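PDB 4Q6J: Lmo0131 protein, which may act as a cyclic di-GMP phosphodiesterase of the EAL family, although its actual function has not been established. Local coordinates for residues P26-D29 / K34-G37; I124-R129 / L164-S169; A183-K186 / K190-I193; E212-E215 / Q219-K222; Y235-L240 / K246-I251. All coordinates share one frame; numbering follows the deposited sequence. Where two conformers were deposited one is given.

Contact 1: P26-D29 / K34-G37; sequences PKVD and KIIG. With EDO (1,2-ethanediol), chain N.
Strands 26-29 and 35-37 run antiparallel with a strong twist, their short axes 4.5 Å apart at closest and 123° from one to the other, and Lys27 faces both Ile36 and Gly37 in a classic beta bulge. They are the loop end of the hairpin formed by strands 20-29 and 35-45. Lys27 is held through both its backbone N and its backbone O: the N donates to Gly37 O at 2.9 Å, and the O accepts from Ile36 N. Nearer the turn, Asp29 N reaches Lys34 O at 2.8 Å. The extra residue shifts the register, and Val28 then pairs with Ile35 in a non-hydrogen-bonded pair. Val28 and Ile35 share one face of the sheet, CG2 of the valine 4.3 Å from CG1 of the isoleucine, with Pro26 CB brushing the same CG1. Lys27 goes to the other face. Asp29 CB lies alongside Ile36 CG2, while OD1 turns back to accept from the backbone N of Lys31 and Thr32 and so holds the turn. Ile36 has CG1 between its backbone N and carbonyl carbon (chi1 53°), which carries CD1 to a bound ethanediol, probably from the crystallisation liquor. Lys27, kinked at chi3, reaches the same molecule from the neighbouring strand, NZ donating to its O1 at 2.9 Å.

Contact 2: I124-R129 / L164-S169; sequences IEIIER and LAYLRS
Arg129 lies over one face of the Tyr166 ring, bridging from just beyond strand 122-127 to helix 163-169, two elements of the TIM-barrel-like EAL fold. Its CD stands almost above the ring centre, 4.0 Å from the Tyr166 centroid, in a CH-pi contact. The guanidinium continues across the same face as a cation-pi partner, with Arg129 CZ 4.8 Å from that centroid. The two planes are 76° apart, and the guanidinium therefore meets the ring with an edge rather than lying flat on it: NH2 comes down to 3.3 Å from Tyr166 CD1. At the phenol end, Arg129 CB touches Tyr166 OH at 3.3 Å. Ile126 arrives from the strand itself, its CG2 4.3 Å from Tyr166 CE2.

The next shell fixes the arginine. A bend at chi3 (-70°) turns the head back across the ring, where NH2 donates to Tyr161 O, NE to Asp155 O and NH1 to Ser163 OG. Met154, on the adjoining strand, packs against both Arg129 and Tyr166. On the helix, Arg168 leads to the second subunit, where it forms a salt bridge with Asp188 of that chain.

Thus the cation is shared between the pi cloud of Tyr166 and a set of neutral oxygens, which probably spread its charge and limit its rotation.

Contact 3: A183-K186 / K190-I193; sequences ALLK and KQQI. With EDO (1,2-ethanediol), chain I.
Leu185 meets Gln191 and Gln192 where the loop after strand 174-177 runs into helix 189-204, so the first turn of the helix folds against its own lead-in. Ala183 starts the segment at a subunit boundary: its O accepts from Arg168 NH2 of the second subunit. Leu184 donates its backbone N to O2 of a bound ethanediol at 2.9 Å. With Leu185 the chain touches the helix. The side chains of Leu185 and Gln191 cross obliquely, Leu185 CD2 3.6 Å from Gln191 CG, and the glutamine then bends at chi2 (61°), turning its NE2 away to Phe181 O. Gln192 stretches out from the helix and donates NE2 to Leu185 O at 2.9 Å. The N-H points well at the oxygen, 163° at the hydrogen, and the oxygen lies in the Gln192 amide plane. Relative to the Leu185 carbonyl, however, the donor stands 42° out of plane. Lys222 of helix 217-225 packs beside Leu185 and Gln192. One leucine thus contributes both a methyl and a carbonyl oxygen, and the adjacent glutamines answer with methylenes and an amide, tying the loop to the helix by one hydrogen bond and a small apolar patch.

Contact 4: E212-E215 / Q219-K222; sequences EGVE and QVEK. With EDO (1,2-ethanediol), chain L.
The loop that leads from barrel strand 208-211 to helix 217-225 carries the Glu-Gly-Val-Glu signature of EAL domains, and here Val214 and Glu215 are met by Gln219 and Val220 from the first turn or so of the helix that follows. Gln219 does the polar work. Extended beyond CG, its side chain reaches back from the helix and lays its amide along the loop backbone. OE1 accepts from Glu215 N at 2.9 Å, with 161° at the hydrogen and the donor tilted 26° from the carbonyl plane. NE2 donates to Ile182 O and to a water 3.0 Å from it. That water in turn donates to Gly213 O, 2.8 Å away, bridging amide and glycine, so both ends of the amide are held and its rotation is fixed. The apolar part is small: Val214 CG1 meets Val220 CG2 at 3.9 Å, the two side chains crossing at about a right angle. Glu215 bends at chi2 and takes its carboxylate away from the helix to the third subunit, where Thr9 OG1 and Ser8 N of that chain are its partners. Back at the strand end, Glu212 forms a salt bridge with Lys176. A short loop after a strand, held by the helix it introduces, is the beta-alpha connection from which TIM barrels are built.

Contact 5: Y235-L240 / K246-I251; sequences YFSRPL and KQKYSI. With EDO (1,2-ethanediol), chain R.
The loop 235-240, which follows strand 230-231 of the EAL-type barrel, is met at Phe236 and Ser237 by Lys248 at the end of helix 242-248, the last helix of the chain, and by Tyr249 just beyond it. Phe236 O is the focus. Lys248 NZ comes within 2.9 Å of it, and Tyr249 OH lies 3.0 Å from the same oxygen, though at too poor an angle for a hydrogen bond. The lysine gets there as a straight arm, CG anti to its backbone N (chi1 -158°) and the chain extended from there on. Tyr249, the first residue to leave helical geometry, presents its ring edge: Ser237 CB sits near the ring plane, 3.6 Å from OH. Between the two polar tips Lys248 NZ makes a weak hydrogen bond to Tyr249 OH. The rest of that ring rests on Pro26 and Ile35 of the neighbouring hairpin, which probably helps hold the hydroxyl toward the loop.

Ser237 OG donates to Arg238 O at 2.9 Å, on a lone pair in the carbonyl plane. Arg238 gives its backbone N weakly to a bound ethanediol, while its NE makes a salt bridge with Asp5 of the third subunit. Leu240 CD2 lies over one face of the Arg238 guanidinium, toward its rim. A water completes the link between the segments, accepting from Lys248 NZ at 3.0 Å and donating to Ser237 OG at 2.8 Å.

Overall arrangement
From the N terminus the contacts follow one another in series, none nested or crossed. Contact 1 closes a four-residue turn of the first hairpin. Contact 2 spans the longest loop, 34 residues, joining a barrel strand to the helix after the next strand. Contacts 3 and 4 each close a three-residue gap between a loop and its own helix, and the two abut. Contact 4 meets contact 5 through Val214 O and Tyr235 N, probably hydrogen-bonded. Contact 5 closes a five-residue gap near the C terminus and leans on contact 1, Phe236 against Val28, so the chain's end returns to its first strands. Contacts 2 and 3 both touch the second subunit.

Contact 1: P26-D29 / K34-G37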
# COMPACT_ATOMS: atom_id res chain seq x y z
N PRO B 26 -21.19 12.72 -19.30
CA PRO B 26 -21.28 14.19 -19.28
C PRO B 26 -20.93 14.81 -17.92
O PRO B 26 -21.20 14.24 -16.86
CB PRO B 26 -22.76 14.47 -19.59
CG PRO B 26 -23.28 13.26 -20.12
CD PRO B 26 -22.50 12.12 -19.57
N LYS B 27 -20.32 15.98 -17.98
CA LYS B 27 -20.16 16.84 -16.83
C LYS B 27 -21.00 18.08 -17.12
O LYS B 27 -20.95 18.63 -18.23
CB LYS B 27 -18.69 17.20 -16.61
CG LYS B 27 -17.91 16.04 -16.06
CD LYS B 27 -16.46 16.36 -16.02
CE LYS B 27 -15.95 16.65 -17.42
NZ LYS B 27 -14.50 16.95 -17.36
N VAL B 28 -21.77 18.51 -16.12
CA VAL B 28 -22.77 19.55 -16.27
C VAL B 28 -22.38 20.73 -15.39
O VAL B 28 -21.95 20.56 -14.27
CB VAL B 28 -24.15 19.00 -15.85
CG1 VAL B 28 -25.12 20.06 -15.61
CG2 VAL B 28 -24.68 18.00 -16.89
N ASP B 29 -22.54 21.95 -15.89
CA ASP B 29 -22.36 23.13 -15.07
C ASP B 29 -23.42 23.18 -13.94
O ASP B 29 -24.59 22.99 -14.20
CB ASP B 29 -22.45 24.38 -15.96
CG ASP B 29 -22.08 25.66 -15.22
OD1 ASP B 29 -22.97 26.26 -14.60
OD2 ASP B 29 -20.91 26.07 -15.28
N LYS B 34 -26.01 22.97 -17.98
CA LYS B 34 -25.64 22.69 -19.35
C LYS B 34 -24.45 21.73 -19.36
O LYS B 34 -23.60 21.81 -18.48
CB LYS B 34 -25.25 23.99 -20.08
CG LYS B 34 -26.38 25.04 -20.27
CD LYS B 34 -25.84 26.37 -20.85
CE LYS B 34 -26.85 27.52 -20.78
NZ LYS B 34 -26.14 28.84 -20.65
N ILE B 35 -24.40 20.82 -20.34
CA ILE B 35 -23.25 19.94 -20.53
C ILE B 35 -22.08 20.78 -20.97
O ILE B 35 -22.18 21.48 -21.99
CB ILE B 35 -23.51 18.89 -21.62
CG1 ILE B 35 -24.60 17.93 -21.20
CG2 ILE B 35 -22.25 18.13 -21.91
CD1 ILE B 35 -24.94 16.96 -22.26
N ILE B 36 -20.99 20.74 -20.22
CA ILE B 36 -19.80 21.53 -20.56
C ILE B 36 -18.63 20.68 -21.14
O ILE B 36 -17.69 21.21 -21.74
CB ILE B 36 -19.35 22.49 -19.39
CG1 ILE B 36 -19.17 21.75 -18.09
CG2 ILE B 36 -20.35 23.67 -19.19
CD1 ILE B 36 -17.92 21.04 -18.05
N GLY B 37 -18.71 19.36 -20.94
CA GLY B 37 -17.68 18.44 -21.40
C GLY B 37 -17.96 17.03 -20.95
O GLY B 37 -19.02 16.73 -20.42
C1 EDO N . -14.04 20.17 -15.27
O1 EDO N . -13.48 18.86 -15.44
C2 EDO N . -15.18 20.41 -16.24
O2 EDO N . -16.30 19.59 -15.89

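Contact 2: I124-R129 / L164-S169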
# COMPACT_ATOMS: atom_id res chain seq x y z
N ILE B 124 -6.24 16.36 -18.80
CA ILE B 124 -5.56 15.19 -18.27
C ILE B 124 -6.03 15.00 -16.85
O ILE B 124 -5.84 15.87 -16.02
CB ILE B 124 -4.03 15.37 -18.25
CG1 ILE B 124 -3.47 15.37 -19.68
CG2 ILE B 124 -3.36 14.29 -17.41
CD1 ILE B 124 -1.98 15.65 -19.75
N GLU B 125 -6.67 13.86 -16.60
CA GLU B 125 -7.16 13.52 -15.28
C GLU B 125 -6.22 12.50 -14.64
O GLU B 125 -6.09 11.37 -15.12
CB GLU B 125 -8.58 12.97 -15.34
CG GLU B 125 -8.98 12.36 -14.02
CD GLU B 125 -10.40 11.89 -13.97
OE1 GLU B 125 -11.20 12.24 -14.85
OE2 GLU B 125 -10.75 11.15 -13.03
N ILE B 126 -5.55 12.90 -13.58
CA ILE B 126 -4.53 12.08 -12.95
C ILE B 126 -5.22 11.03 -12.07
O ILE B 126 -6.03 11.38 -11.21
CB ILE B 126 -3.54 12.94 -12.10
CG1 ILE B 126 -2.95 14.08 -12.95
CG2 ILE B 126 -2.44 12.07 -11.48
CD1 ILE B 126 -2.27 15.12 -12.14
N ILE B 127 -4.91 9.77 -12.33
CA ILE B 127 -5.51 8.67 -11.59
C ILE B 127 -4.42 7.82 -10.90
O ILE B 127 -3.23 8.16 -10.96
CB ILE B 127 -6.46 7.79 -12.47
CG1 ILE B 127 -5.70 7.04 -13.57
CG2 ILE B 127 -7.56 8.63 -13.04
CD1 ILE B 127 -6.46 5.86 -14.07
N GLU B 128 -4.82 6.74 -10.21
CA GLU B 128 -3.87 5.82 -9.59
C GLU B 128 -2.78 6.53 -8.80
O GLU B 128 -1.60 6.23 -8.92
CB GLU B 128 -3.30 4.86 -10.64
CG GLU B 128 -4.43 4.03 -11.23
CD GLU B 128 -4.03 3.10 -12.38
OE1 GLU B 128 -2.84 2.94 -12.63
OE2 GLU B 128 -4.93 2.53 -13.03
N ARG B 129 -3.19 7.49 -7.98
CA ARG B 129 -2.23 8.33 -7.34
C ARG B 129 -1.64 7.62 -6.12
O ARG B 129 -2.37 6.94 -5.43
CB ARG B 129 -2.92 9.63 -6.96
CG ARG B 129 -3.68 10.28 -8.11
CD ARG B 129 -4.30 11.65 -7.74
NE ARG B 129 -5.41 11.54 -6.81
CZ ARG B 129 -5.28 11.56 -5.49
NH1 ARG B 129 -6.33 11.44 -4.70
NH2 ARG B 129 -4.09 11.72 -4.96
N LEU B 164 -3.66 16.05 -0.64
CA LEU B 164 -3.21 17.40 -0.32
C LEU B 164 -1.86 17.76 -0.92
O LEU B 164 -1.64 18.90 -1.27
CB LEU B 164 -3.24 17.65 1.19
CG LEU B 164 -4.62 18.05 1.66
CD1 LEU B 164 -4.57 18.39 3.14
CD2 LEU B 164 -5.19 19.22 0.89
N ALA B 165 -0.96 16.79 -0.99
CA ALA B 165 0.36 16.99 -1.57
C ALA B 165 0.29 17.13 -3.09
O ALA B 165 1.00 17.93 -3.68
CB ALA B 165 1.27 15.89 -1.21
N TYR B 166 -0.56 16.33 -3.71
CA TYR B 166 -0.87 16.53 -5.12
C TYR B 166 -1.34 17.94 -5.38
O TYR B 166 -0.89 18.64 -6.29
CB TYR B 166 -1.94 15.54 -5.56
CG TYR B 166 -1.37 14.22 -5.95
CD1 TYR B 166 -1.12 13.24 -5.00
CD2 TYR B 166 -1.06 13.94 -7.26
CE1 TYR B 166 -0.59 12.00 -5.38
CE2 TYR B 166 -0.52 12.72 -7.64
CZ TYR B 166 -0.28 11.75 -6.71
OH TYR B 166 0.25 10.53 -7.11
N LEU B 167 -2.27 18.38 -4.55
CA LEU B 167 -2.83 19.70 -4.67
C LEU B 167 -1.79 20.79 -4.50
O LEU B 167 -1.79 21.77 -5.22
CB LEU B 167 -3.93 19.88 -3.62
CG LEU B 167 -4.82 21.07 -3.87
CD1 LEU B 167 -5.29 21.14 -5.30
CD2 LEU B 167 -5.99 20.93 -2.96
N ARG B 168 -0.89 20.59 -3.54
CA ARG B 168 0.17 21.53 -3.24
C ARG B 168 1.21 21.61 -4.36
O ARG B 168 1.56 22.70 -4.78
CB ARG B 168 0.86 21.10 -1.95
CG ARG B 168 2.15 21.81 -1.70
CD ARG B 168 2.89 21.24 -0.52
NE ARG B 168 3.93 22.17 -0.08
CZ ARG B 168 4.58 22.10 1.07
NH1 ARG B 168 4.34 21.13 1.94
NH2 ARG B 168 5.48 23.00 1.34
N SER B 169 1.66 20.46 -4.85
CA SER B 169 2.85 20.44 -5.69
C SER B 169 2.68 20.09 -7.18
O SER B 169 3.67 19.97 -7.91
CB SER B 169 3.90 19.55 -5.04
OG SER B 169 4.06 19.90 -3.68

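Contact 3: A183-K186 / K190-I193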
# COMPACT_ATOMS: atom_id res chain seq x y z
N ALA B 183 -22.13 11.43 -0.43
CA ALA B 183 -23.19 10.57 0.05
C ALA B 183 -23.50 10.84 1.52
O ALA B 183 -22.62 11.34 2.25
CB ALA B 183 -22.81 9.10 -0.16
N LEU B 184 -24.73 10.52 1.94
CA LEU B 184 -25.17 10.64 3.34
C LEU B 184 -25.32 12.07 3.89
O LEU B 184 -25.34 12.28 5.10
CB LEU B 184 -24.23 9.86 4.28
CG LEU B 184 -23.90 8.39 3.96
CD1 LEU B 184 -22.86 7.86 4.93
CD2 LEU B 184 -25.12 7.49 3.98
N LEU B 185 -25.46 13.05 3.00
CA LEU B 185 -25.39 14.44 3.42
C LEU B 185 -26.57 14.96 4.25
O LEU B 185 -26.41 15.93 4.99
CB LEU B 185 -25.13 15.38 2.24
CG LEU B 185 -23.82 15.27 1.48
CD1 LEU B 185 -23.69 16.44 0.52
CD2 LEU B 185 -22.60 15.17 2.44
N LYS B 186 -27.75 14.36 4.12
CA LYS B 186 -28.85 14.82 4.97
C LYS B 186 -28.49 14.62 6.44
O LYS B 186 -28.88 15.40 7.30
CB LYS B 186 -30.13 14.08 4.64
CG LYS B 186 -31.36 14.60 5.33
CD LYS B 186 -32.52 13.75 4.90
CE LYS B 186 -33.82 14.22 5.45
NZ LYS B 186 -34.94 13.45 4.82
N LYS B 190 -20.73 17.11 9.55
CA LYS B 190 -19.30 17.22 9.40
C LYS B 190 -18.91 17.17 7.92
O LYS B 190 -18.05 17.92 7.48
CB LYS B 190 -18.59 16.09 10.15
CG LYS B 190 -18.71 16.12 11.64
CD LYS B 190 -18.03 14.88 12.31
CE LYS B 190 -16.50 14.97 12.31
NZ LYS B 190 -15.76 13.91 13.08
N GLN B 191 -19.54 16.30 7.13
CA GLN B 191 -19.19 16.18 5.73
C GLN B 191 -19.65 17.39 4.96
O GLN B 191 -19.03 17.78 3.98
CB GLN B 191 -19.72 14.88 5.11
CG GLN B 191 -19.27 14.59 3.68
CD GLN B 191 -17.76 14.45 3.56
OE1 GLN B 191 -17.05 14.37 4.57
NE2 GLN B 191 -17.26 14.43 2.32
N GLN B 192 -20.74 17.99 5.40
CA GLN B 192 -21.17 19.25 4.76
C GLN B 192 -20.16 20.36 4.98
O GLN B 192 -19.85 21.14 4.08
CB GLN B 192 -22.56 19.68 5.23
CG GLN B 192 -23.67 18.84 4.59
CD GLN B 192 -25.01 19.55 4.51
OE1 GLN B 192 -25.06 20.77 4.32
NE2 GLN B 192 -26.10 18.79 4.65
N ILE B 193 -19.63 20.41 6.19
CA ILE B 193 -18.59 21.37 6.48
C ILE B 193 -17.31 21.05 5.69
O ILE B 193 -16.64 21.95 5.18
CB ILE B 193 -18.34 21.44 7.99
CG1 ILE B 193 -19.57 22.03 8.67
CG2 ILE B 193 -17.17 22.33 8.29
CD1 ILE B 193 -19.63 21.75 10.11
C1 EDO I . -27.80 10.57 -1.38
O1 EDO I . -28.68 11.29 -0.52
C2 EDO I . -27.59 9.19 -0.82
O2 EDO I . -26.48 9.21 0.05

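Contact 4: E212-E215 / Q219-K222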
# COMPACT_ATOMS: atom_id res chain seq x y z
N GLU B 212 -18.37 13.85 -8.70
CA GLU B 212 -18.90 12.69 -9.39
C GLU B 212 -19.82 11.92 -8.44
O GLU B 212 -19.83 12.17 -7.23
CB GLU B 212 -17.79 11.75 -9.83
CG GLU B 212 -16.63 12.42 -10.50
CD GLU B 212 -15.66 11.40 -11.09
OE1 GLU B 212 -16.01 10.20 -11.18
OE2 GLU B 212 -14.54 11.78 -11.48
N GLY B 213 -20.57 10.98 -8.99
CA GLY B 213 -21.44 10.16 -8.18
C GLY B 213 -22.71 10.88 -7.81
O GLY B 213 -23.39 10.48 -6.87
N VAL B 214 -23.05 11.95 -8.53
CA VAL B 214 -24.30 12.65 -8.25
C VAL B 214 -25.48 11.77 -8.69
O VAL B 214 -25.58 11.38 -9.84
CB VAL B 214 -24.36 14.05 -8.91
CG1 VAL B 214 -25.73 14.70 -8.68
CG2 VAL B 214 -23.27 14.94 -8.34
N GLU B 215 -26.37 11.47 -7.75
CA GLU B 215 -27.45 10.55 -8.02
C GLU B 215 -28.85 11.17 -7.94
O GLU B 215 -29.77 10.70 -8.60
CB GLU B 215 -27.32 9.35 -7.08
CG GLU B 215 -26.03 8.57 -7.29
CD GLU B 215 -26.21 7.30 -8.09
OE1 GLU B 215 -27.29 6.69 -7.98
OE2 GLU B 215 -25.28 6.91 -8.81
N GLN B 219 -29.10 16.07 -3.56
CA GLN B 219 -27.66 16.30 -3.67
C GLN B 219 -27.37 17.54 -4.49
O GLN B 219 -26.53 18.34 -4.09
CB GLN B 219 -26.94 15.12 -4.30
CG GLN B 219 -26.56 14.03 -3.31
CD GLN B 219 -26.09 12.76 -4.00
OE1 GLN B 219 -26.64 12.33 -5.02
NE2 GLN B 219 -25.07 12.15 -3.44
N VAL B 220 -28.03 17.69 -5.63
CA VAL B 220 -27.82 18.86 -6.47
C VAL B 220 -28.07 20.16 -5.71
O VAL B 220 -27.30 21.12 -5.79
CB VAL B 220 -28.70 18.82 -7.70
CG1 VAL B 220 -28.61 20.15 -8.47
CG2 VAL B 220 -28.30 17.64 -8.58
N GLU B 221 -29.15 20.17 -4.96
CA GLU B 221 -29.49 21.35 -4.18
C GLU B 221 -28.33 21.72 -3.23
O GLU B 221 -27.91 22.88 -3.20
CB GLU B 221 -30.78 21.11 -3.41
CG GLU B 221 -31.99 21.02 -4.30
CD GLU B 221 -33.23 20.53 -3.57
OE1 GLU B 221 -33.12 20.12 -2.39
OE2 GLU B 221 -34.32 20.55 -4.16
N LYS B 222 -27.81 20.74 -2.49
CA LYS B 222 -26.75 20.98 -1.50
C LYS B 222 -25.46 21.42 -2.15
O LYS B 222 -24.82 22.35 -1.71
CB LYS B 222 -26.48 19.72 -0.69
CG LYS B 222 -27.67 19.31 0.14
CD LYS B 222 -27.34 18.18 1.08
CE LYS B 222 -28.57 17.75 1.87
NZ LYS B 222 -29.51 16.95 1.05
C1 EDO L . -22.90 7.06 -10.52
O1 EDO L . -23.64 8.25 -10.23
C2 EDO L . -21.70 7.34 -11.39
O2 EDO L . -22.11 7.79 -12.68
O HOH W 1 -23.12 10.02 -4.14

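Contact 5: Y235-L240 / K246-I251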
# COMPACT_ATOMS: atom_id res chain seq x y z
N TYR B 235 -27.58 10.77 -12.25
CA TYR B 235 -28.72 11.69 -12.31
C TYR B 235 -28.80 12.42 -13.65
O TYR B 235 -29.88 12.82 -14.12
CB TYR B 235 -28.65 12.70 -11.16
CG TYR B 235 -29.85 13.64 -11.09
CD1 TYR B 235 -31.08 13.18 -10.64
CD2 TYR B 235 -29.75 14.97 -11.47
CE1 TYR B 235 -32.18 14.03 -10.58
CE2 TYR B 235 -30.84 15.82 -11.43
CZ TYR B 235 -32.06 15.35 -10.98
OH TYR B 235 -33.17 16.17 -10.91
N PHE B 236 -27.64 12.60 -14.26
CA PHE B 236 -27.56 13.22 -15.56
C PHE B 236 -27.41 12.13 -16.61
O PHE B 236 -28.29 11.96 -17.46
CB PHE B 236 -26.44 14.24 -15.56
CG PHE B 236 -26.67 15.33 -14.55
CD1 PHE B 236 -27.59 16.33 -14.80
CD2 PHE B 236 -26.03 15.31 -13.31
CE1 PHE B 236 -27.85 17.32 -13.86
CE2 PHE B 236 -26.28 16.29 -12.36
CZ PHE B 236 -27.18 17.31 -12.64
N SER B 237 -26.32 11.36 -16.53
CA SER B 237 -26.12 10.24 -17.46
C SER B 237 -25.00 9.27 -17.05
O SER B 237 -23.90 9.71 -16.71
CB SER B 237 -25.83 10.78 -18.88
OG SER B 237 -25.80 9.73 -19.84
N ARG B 238 -25.28 7.97 -17.10
CA ARG B 238 -24.22 6.97 -17.08
C ARG B 238 -23.25 7.23 -18.24
O ARG B 238 -23.57 7.96 -19.18
CB ARG B 238 -24.85 5.60 -17.25
CG ARG B 238 -25.65 5.45 -18.53
CD ARG B 238 -26.63 4.28 -18.43
NE ARG B 238 -26.27 3.21 -19.35
CZ ARG B 238 -26.85 2.99 -20.53
NH1 ARG B 238 -27.83 3.77 -20.94
NH2 ARG B 238 -26.44 1.99 -21.30
N PRO B 239 -22.06 6.62 -18.20
CA PRO B 239 -21.19 6.73 -19.38
C PRO B 239 -21.78 6.00 -20.60
O PRO B 239 -22.37 4.94 -20.45
CB PRO B 239 -19.89 6.07 -18.90
CG PRO B 239 -19.97 6.18 -17.41
CD PRO B 239 -21.38 5.94 -17.09
N LEU B 240 -21.63 6.58 -21.79
CA LEU B 240 -22.25 6.05 -23.01
C LEU B 240 -21.30 6.20 -24.20
O LEU B 240 -20.43 7.07 -24.18
CB LEU B 240 -23.51 6.83 -23.37
CG LEU B 240 -24.69 6.75 -22.43
CD1 LEU B 240 -25.65 7.83 -22.82
CD2 LEU B 240 -25.31 5.37 -22.51
N LYS B 246 -25.17 11.62 -28.29
CA LYS B 246 -25.74 12.54 -29.25
C LYS B 246 -27.22 12.28 -29.51
O LYS B 246 -27.98 13.21 -29.83
CB LYS B 246 -24.94 12.52 -30.54
CG LYS B 246 -23.68 13.36 -30.49
CD LYS B 246 -22.81 13.16 -31.72
CE LYS B 246 -21.53 14.00 -31.66
NZ LYS B 246 -20.64 13.74 -32.84
N GLN B 247 -27.63 11.02 -29.36
CA GLN B 247 -29.05 10.65 -29.51
C GLN B 247 -29.85 11.11 -28.31
O GLN B 247 -31.02 11.40 -28.42
CB GLN B 247 -29.21 9.15 -29.76
CG GLN B 247 -28.66 8.78 -31.13
CD GLN B 247 -28.45 7.30 -31.37
OE1 GLN B 247 -28.66 6.46 -30.50
NE2 GLN B 247 -28.02 6.97 -32.59
N LYS B 248 -29.18 11.23 -27.17
CA LYS B 248 -29.84 11.67 -25.94
C LYS B 248 -29.85 13.17 -25.81
O LYS B 248 -30.83 13.75 -25.35
CB LYS B 248 -29.17 11.04 -24.70
CG LYS B 248 -30.09 11.00 -23.49
CD LYS B 248 -29.42 10.67 -22.17
CE LYS B 248 -30.41 10.89 -21.04
NZ LYS B 248 -29.79 10.86 -19.69
N TYR B 249 -28.76 13.78 -26.23
CA TYR B 249 -28.54 15.22 -26.13
C TYR B 249 -28.22 15.73 -27.51
O TYR B 249 -27.08 15.65 -27.96
CB TYR B 249 -27.34 15.51 -25.25
CG TYR B 249 -27.47 14.98 -23.84
CD1 TYR B 249 -28.31 15.60 -22.93
CD2 TYR B 249 -26.74 13.88 -23.42
CE1 TYR B 249 -28.43 15.12 -21.65
CE2 TYR B 249 -26.85 13.41 -22.15
CZ TYR B 249 -27.70 14.03 -21.26
OH TYR B 249 -27.80 13.56 -19.98
N SER B 250 -29.23 16.25 -28.18
CA SER B 250 -29.07 16.73 -29.55
C SER B 250 -28.17 17.96 -29.60
O SER B 250 -27.75 18.35 -30.68
CB SER B 250 -30.43 17.06 -30.14
OG SER B 250 -31.11 17.97 -29.30
N ILE B 251 -27.91 18.55 -28.43
CA ILE B 251 -26.99 19.67 -28.25
C ILE B 251 -25.59 19.29 -28.72
O ILE B 251 -24.85 20.12 -29.25
CB ILE B 251 -26.92 20.14 -26.76
CG1 ILE B 251 -25.89 21.25 -26.56
CG2 ILE B 251 -26.56 18.99 -25.82
CD1 ILE B 251 -26.06 22.43 -27.47
C1 EDO R . -28.58 7.64 -16.45
O1 EDO R . -28.30 6.71 -17.49
C2 EDO R . -30.03 8.05 -16.61
O2 EDO R . -30.38 9.06 -15.66
O HOH W 2 -28.21 8.38 -20.43